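Local structure of DegQ (Legionella fallonii, 3PV2) at residues N27-I32 with N168-T173; V82-D85 with G89-I92; G207-A212 with G218-I223. The protein probably degrades and refolds misfolded proteins as a trypsin-like HtrA protease with two PDZ domains, working in large self-compartmentizing twelve-subunit assemblies. One frame throughout, in Å; residues are numbered along the deposited sequence.

All three contacts lie in the trypsin-like protease part of the chain, where two six-stranded antiparallel barrels meet. Contact 2 is a hairpin of the first barrel (strands 74-85 and 90-93) and contact 3 a hairpin of the second (strands 208-211 and 216-221). Contact 1 brings the N-terminal segment that leads into the first barrel against the residue just before strand 171-179 in the second. Along the chain, contact 2 is nested within the loop closed by contact 1, and contact 3 follows both. Their centres are only about 12 to 14 Å apart. Val82 touches Gly207 and Ile219, and Ile32 touches Ala208, so the two barrels pack directly against each other here.

Contact 1 (N27-I32 with N168-T173)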
# COMPACT_ATOMS: atom_id res chain seq x y z
N ASN B 27 -23.05 -33.92 43.82
CA ASN B 27 -22.16 -34.63 44.74
C ASN B 27 -20.69 -34.66 44.33
O ASN B 27 -19.85 -34.85 45.15
CB ASN B 27 -22.68 -36.05 44.97
CG ASN B 27 -23.92 -36.09 45.92
OD1 ASN B 27 -24.71 -37.03 45.84
ND2 ASN B 27 -24.06 -35.09 46.80
N ILE B 28 -20.38 -34.44 43.06
CA ILE B 28 -18.99 -34.49 42.59
C ILE B 28 -18.37 -33.10 42.43
O ILE B 28 -17.15 -32.94 42.43
CB ILE B 28 -18.91 -35.31 41.30
CG1 ILE B 28 -19.60 -34.62 40.13
CG2 ILE B 28 -19.58 -36.66 41.55
CD1 ILE B 28 -19.11 -35.08 38.71
N MET B 29 -19.19 -32.07 42.35
CA MET B 29 -18.70 -30.69 42.25
C MET B 29 -17.63 -30.31 43.27
O MET B 29 -16.71 -29.62 42.92
CB MET B 29 -19.84 -29.69 42.41
CG MET B 29 -20.68 -29.44 41.17
SD MET B 29 -21.96 -28.16 41.59
CE MET B 29 -23.37 -28.62 40.52
N PRO B 30 -17.74 -30.75 44.53
CA PRO B 30 -16.61 -30.35 45.40
C PRO B 30 -15.23 -30.88 44.97
O PRO B 30 -14.22 -30.44 45.52
CB PRO B 30 -17.00 -30.88 46.76
CG PRO B 30 -18.50 -31.15 46.69
CD PRO B 30 -18.84 -31.40 45.26
N ALA B 31 -15.16 -31.78 43.99
CA ALA B 31 -13.88 -32.35 43.60
C ALA B 31 -13.21 -31.46 42.55
O ALA B 31 -12.03 -31.63 42.29
CB ALA B 31 -14.07 -33.75 43.08
N ILE B 32 -13.98 -30.56 41.94
CA ILE B 32 -13.53 -29.78 40.79
C ILE B 32 -13.08 -28.41 41.27
O ILE B 32 -13.85 -27.71 41.93
CB ILE B 32 -14.65 -29.52 39.85
CG1 ILE B 32 -15.42 -30.83 39.54
CG2 ILE B 32 -14.12 -28.90 38.50
CD1 ILE B 32 -14.58 -31.98 39.08
N ASN B 168 -21.80 -20.67 42.59
CA ASN B 168 -22.10 -20.89 41.18
C ASN B 168 -20.84 -20.69 40.31
O ASN B 168 -20.89 -20.07 39.27
CB ASN B 168 -23.20 -19.96 40.69
CG ASN B 168 -24.43 -20.01 41.55
OD1 ASN B 168 -24.75 -19.05 42.22
ND2 ASN B 168 -25.13 -21.13 41.53
N SER B 169 -19.71 -21.19 40.78
CA SER B 169 -18.47 -20.99 40.04
C SER B 169 -18.23 -22.11 39.04
O SER B 169 -17.29 -22.04 38.27
CB SER B 169 -17.29 -20.86 40.98
OG SER B 169 -17.27 -21.94 41.91
N GLN B 170 -19.06 -23.13 39.03
CA GLN B 170 -18.80 -24.23 38.11
C GLN B 170 -19.54 -24.11 36.78
O GLN B 170 -20.49 -23.33 36.62
CB GLN B 170 -19.09 -25.54 38.79
CG GLN B 170 -18.50 -25.45 40.20
CD GLN B 170 -17.98 -26.75 40.73
OE1 GLN B 170 -17.16 -26.77 41.67
NE2 GLN B 170 -18.49 -27.86 40.16
N SER B 171 -19.06 -24.89 35.84
CA SER B 171 -19.54 -24.83 34.47
C SER B 171 -19.62 -26.25 34.00
O SER B 171 -18.65 -26.96 34.08
CB SER B 171 -18.52 -24.04 33.66
OG SER B 171 -18.95 -23.75 32.34
N ALA B 172 -20.77 -26.67 33.48
CA ALA B 172 -20.97 -28.04 32.97
C ALA B 172 -21.55 -28.06 31.54
O ALA B 172 -22.39 -27.29 31.25
CB ALA B 172 -21.88 -28.82 33.93
N THR B 173 -21.11 -28.98 30.69
CA THR B 173 -21.65 -29.17 29.36
C THR B 173 -21.92 -30.67 29.16
O THR B 173 -21.30 -31.51 29.80
CB THR B 173 -20.67 -28.64 28.30
OG1 THR B 173 -19.41 -29.32 28.45
CG2 THR B 173 -20.45 -27.12 28.49
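Gln170 reaches across to Met29 and Ile32, which lie in the 3-10 turn that follows the N-terminal helix and at the start of strand 32-40. The backbones stay well apart, with Met29 CA and Gln170 CA 7.7 Å from each other, and it takes the long glutamine chain to span the gap. With CG anti to its own carbonyl carbon (chi1 -43°) and a bend at chi2, that chain puts its carboxamide beside the turn, where Gln170 CD lies 3.8 Å from Met29 O. The turn itself is firm: Ile32 N bonds to Met29 O at 3.0 Å, and Ala31 N to Ile28 O at 2.8 Å.

The tight part is this buried carboxamide, lodged between the Met29 side chain and Ile32, whose CB is 4.4 Å from Gln170 CD; the end of Ile32 leads away toward the second barrel. Met29, flexible and unbranched, covers the amide with its inner carbons, yet the residue stays partly exposed and brushes Gln109 on the looser side. Beyond Gln170 a second subunit closes in: Ala172 O accepts from its Ser178 OG, and Thr173 packs on its Asp197. The N-terminal segment, on its way into the first barrel, is thus met by a residue just ahead of strand 171-179 of the second, as fits the chymotrypsin-like double-barrel fold.

Contact 2 (V82-D85 with G89-I92); sequences VIID and GVII
Ile84 is the bump of this hairpin, and the hollow it fills lies between Val90 and Ile92. Its CG1 stands between the backbone N and the carbonyl carbon (chi1 63°), a crowded position that swings the chain over the partner strand. There Ile84 CG1 rests 3.8 Å from Val90 CG1, while Ile84 CD1 presses on Ile92 CG1 at a tight 3.5 Å. On the face of Ile83 and Ile91 the fit is simpler, with Ile83 CG1 meeting Ile91 CG1 at 3.9 Å.

A classic beta bulge accompanies this packing: Ile84 and Asp85 both face Val90, whose O takes two bonds, from Ile84 N at 2.9 Å and Asp85 N at 3.2 Å. At the turn Gly89 and Val90 both face Asp85 in a G1 bulge; glycine suits the positive phi of 65°. Asp85 CB packs against Val90 CB, and its OD1 accepts from Asn88 N, so the carboxylate braces the connecting turn.

Val82 and Ile92 pair regularly, Val82 N to Ile92 O at 3.0 Å and Ile92 N to Val82 O at 2.8 Å. Backbone groups thus carry the polar pairing, leaving Val82, Ile84 and Ile92 to meet Leu216 or Ile219 of the second barrel.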
# COMPACT_ATOMS: atom_id res chain seq x y z
N VAL B 82 -8.91 -31.40 39.16
CA VAL B 82 -9.79 -32.38 39.79
C VAL B 82 -9.07 -33.03 40.93
O VAL B 82 -7.93 -33.48 40.75
CB VAL B 82 -10.10 -33.49 38.85
CG1 VAL B 82 -11.18 -34.38 39.50
CG2 VAL B 82 -10.57 -32.96 37.50
N ILE B 83 -9.71 -33.12 42.09
CA ILE B 83 -9.08 -33.72 43.25
C ILE B 83 -9.25 -35.20 43.10
O ILE B 83 -10.37 -35.69 43.10
CB ILE B 83 -9.73 -33.29 44.60
CG1 ILE B 83 -9.41 -31.81 44.89
CG2 ILE B 83 -9.16 -34.11 45.77
CD1 ILE B 83 -10.42 -31.14 45.83
N ILE B 84 -8.14 -35.91 42.93
CA ILE B 84 -8.21 -37.36 42.76
C ILE B 84 -7.75 -38.11 44.03
O ILE B 84 -8.01 -39.32 44.14
CB ILE B 84 -7.42 -37.87 41.55
CG1 ILE B 84 -5.92 -37.59 41.71
CG2 ILE B 84 -7.99 -37.32 40.22
CD1 ILE B 84 -5.11 -38.40 40.76
N ASP B 85 -7.08 -37.43 44.95
CA ASP B 85 -6.85 -38.00 46.30
C ASP B 85 -7.12 -36.96 47.39
O ASP B 85 -6.28 -36.08 47.62
CB ASP B 85 -5.44 -38.55 46.43
CG ASP B 85 -5.19 -39.22 47.77
OD1 ASP B 85 -5.98 -39.03 48.73
OD2 ASP B 85 -4.17 -39.94 47.86
N GLY B 89 -4.53 -34.58 49.23
CA GLY B 89 -4.65 -33.31 48.55
C GLY B 89 -4.00 -33.30 47.17
O GLY B 89 -3.35 -32.32 46.82
N VAL B 90 -4.17 -34.36 46.39
CA VAL B 90 -3.59 -34.47 45.01
C VAL B 90 -4.67 -34.11 44.01
O VAL B 90 -5.81 -34.62 44.06
CB VAL B 90 -3.10 -35.92 44.72
CG1 VAL B 90 -2.71 -36.18 43.24
CG2 VAL B 90 -1.97 -36.35 45.73
N ILE B 91 -4.26 -33.29 43.06
CA ILE B 91 -5.10 -32.65 42.09
C ILE B 91 -4.50 -32.83 40.73
O ILE B 91 -3.29 -32.61 40.55
CB ILE B 91 -5.10 -31.16 42.35
CG1 ILE B 91 -5.88 -30.84 43.61
CG2 ILE B 91 -5.69 -30.44 41.15
CD1 ILE B 91 -5.91 -29.30 43.98
N ILE B 92 -5.30 -33.22 39.76
CA ILE B 92 -4.80 -33.36 38.40
C ILE B 92 -5.22 -32.15 37.59
O ILE B 92 -6.35 -31.69 37.68
CB ILE B 92 -5.37 -34.63 37.68
CG1 ILE B 92 -4.88 -35.90 38.36
CG2 ILE B 92 -4.89 -34.73 36.28
CD1 ILE B 92 -3.43 -36.03 38.49

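Contact 3 (G207-A212 with G218-I223)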
# COMPACT_ATOMS: atom_id res chain seq x y z
N GLY B 207 -10.43 -30.02 33.86
CA GLY B 207 -11.55 -30.45 34.70
C GLY B 207 -11.94 -31.87 34.33
O GLY B 207 -11.19 -32.55 33.62
N ALA B 208 -13.11 -32.29 34.76
CA ALA B 208 -13.54 -33.67 34.82
C ALA B 208 -14.49 -33.94 33.66
O ALA B 208 -15.36 -33.15 33.36
CB ALA B 208 -14.28 -33.88 36.13
N LEU B 209 -14.29 -35.05 32.95
CA LEU B 209 -15.30 -35.59 32.06
C LEU B 209 -15.90 -36.69 32.87
O LEU B 209 -15.17 -37.57 33.30
CB LEU B 209 -14.66 -36.16 30.77
CG LEU B 209 -15.40 -36.07 29.42
CD1 LEU B 209 -15.26 -37.34 28.55
CD2 LEU B 209 -16.85 -35.53 29.47
N VAL B 210 -17.22 -36.70 33.07
CA VAL B 210 -17.77 -37.77 33.85
C VAL B 210 -18.82 -38.48 33.08
O VAL B 210 -19.45 -37.90 32.22
CB VAL B 210 -18.33 -37.29 35.20
CG1 VAL B 210 -17.25 -36.60 36.03
CG2 VAL B 210 -19.60 -36.41 35.05
N ASN B 211 -19.04 -39.75 33.41
CA ASN B 211 -20.12 -40.53 32.79
C ASN B 211 -21.41 -40.23 33.53
O ASN B 211 -21.41 -39.45 34.48
CB ASN B 211 -19.84 -42.02 32.78
CG ASN B 211 -19.73 -42.61 34.20
OD1 ASN B 211 -20.27 -42.06 35.15
ND2 ASN B 211 -18.98 -43.69 34.32
N ALA B 212 -22.48 -40.88 33.09
CA ALA B 212 -23.81 -40.60 33.56
C ALA B 212 -24.04 -41.02 34.99
O ALA B 212 -24.94 -40.51 35.62
CB ALA B 212 -24.84 -41.30 32.62
N GLY B 218 -12.33 -39.05 32.41
CA GLY B 218 -11.30 -38.36 31.67
C GLY B 218 -10.97 -37.01 32.27
O GLY B 218 -11.74 -36.51 33.09
N ILE B 219 -9.85 -36.45 31.83
CA ILE B 219 -9.49 -35.09 32.15
C ILE B 219 -9.61 -34.25 30.92
O ILE B 219 -8.95 -34.53 29.91
CB ILE B 219 -8.09 -35.00 32.69
CG1 ILE B 219 -7.98 -35.78 34.01
CG2 ILE B 219 -7.70 -33.53 33.00
CD1 ILE B 219 -8.86 -35.32 35.15
N ASN B 220 -10.51 -33.25 30.96
CA ASN B 220 -10.76 -32.38 29.78
C ASN B 220 -9.44 -31.71 29.37
O ASN B 220 -8.65 -31.26 30.24
CB ASN B 220 -11.75 -31.24 30.07
CG ASN B 220 -13.00 -31.71 30.81
OD1 ASN B 220 -13.51 -31.07 31.79
ND2 ASN B 220 -13.51 -32.82 30.37
N THR B 221 -9.22 -31.60 28.08
CA THR B 221 -8.10 -30.84 27.56
C THR B 221 -8.57 -30.01 26.39
O THR B 221 -8.99 -30.56 25.40
CB THR B 221 -7.04 -31.73 26.98
OG1 THR B 221 -6.77 -32.74 27.94
CG2 THR B 221 -5.73 -30.94 26.71
N ALA B 222 -8.44 -28.70 26.47
CA ALA B 222 -8.87 -27.85 25.38
C ALA B 222 -7.70 -27.66 24.43
O ALA B 222 -6.75 -26.98 24.77
CB ALA B 222 -9.36 -26.51 25.92
N ILE B 223 -7.75 -28.28 23.25
CA ILE B 223 -6.69 -28.08 22.22
C ILE B 223 -7.23 -27.22 21.07
O ILE B 223 -8.37 -27.45 20.60
CB ILE B 223 -6.01 -29.45 21.72
CG1 ILE B 223 -5.92 -29.55 20.18
CG2 ILE B 223 -6.72 -30.70 22.29
CD1 ILE B 223 -4.76 -28.77 19.54
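Gly207 and Asn220 meet at the open end of a beta hairpin in the second barrel of the trypsin-like fold. The strands are antiparallel but strongly twisted, their short axes 4.6 Å apart at 134°. Gly207 closes a Gly-Asn-Ser-Gly-Gly sequence, which in trypsin-like proteases carries the nucleophilic serine, and strand 208-211 leads directly out of it.

CG of Asn220 sits beside its backbone N (chi1 -47°), a setting that folds the amide back over the Gly207 backbone, with Asn220 CG 3.4 Å from Gly207 O. Having no side chain, Gly207 lets the amide lie this close. Leu209 crosses the Asn220 side chain at about a right angle and turns to Val154, Ala156 and Ala236, a large aliphatic group suited to a barrel interior. Its torsions lie away from staggered values, so the exact placing of its methyls deserves caution. Opposite it, Gly218 presents bare backbone, and Leu209 CB settles 3.7 Å from Gly218 O.

Ala208 and Ile219 share the other face. Ile219 sets CG2 anti to its backbone N, bringing that methyl within 3.7 Å of Gly207 O, the same oxygen that accepts from Asn220 N at 2.8 Å. Gly218 N reaches Leu209 O only weakly, whereas Leu209 N points almost straight at Gly218 O (2.9 Å, 176° at the hydrogen) from above the plane of that carbonyl.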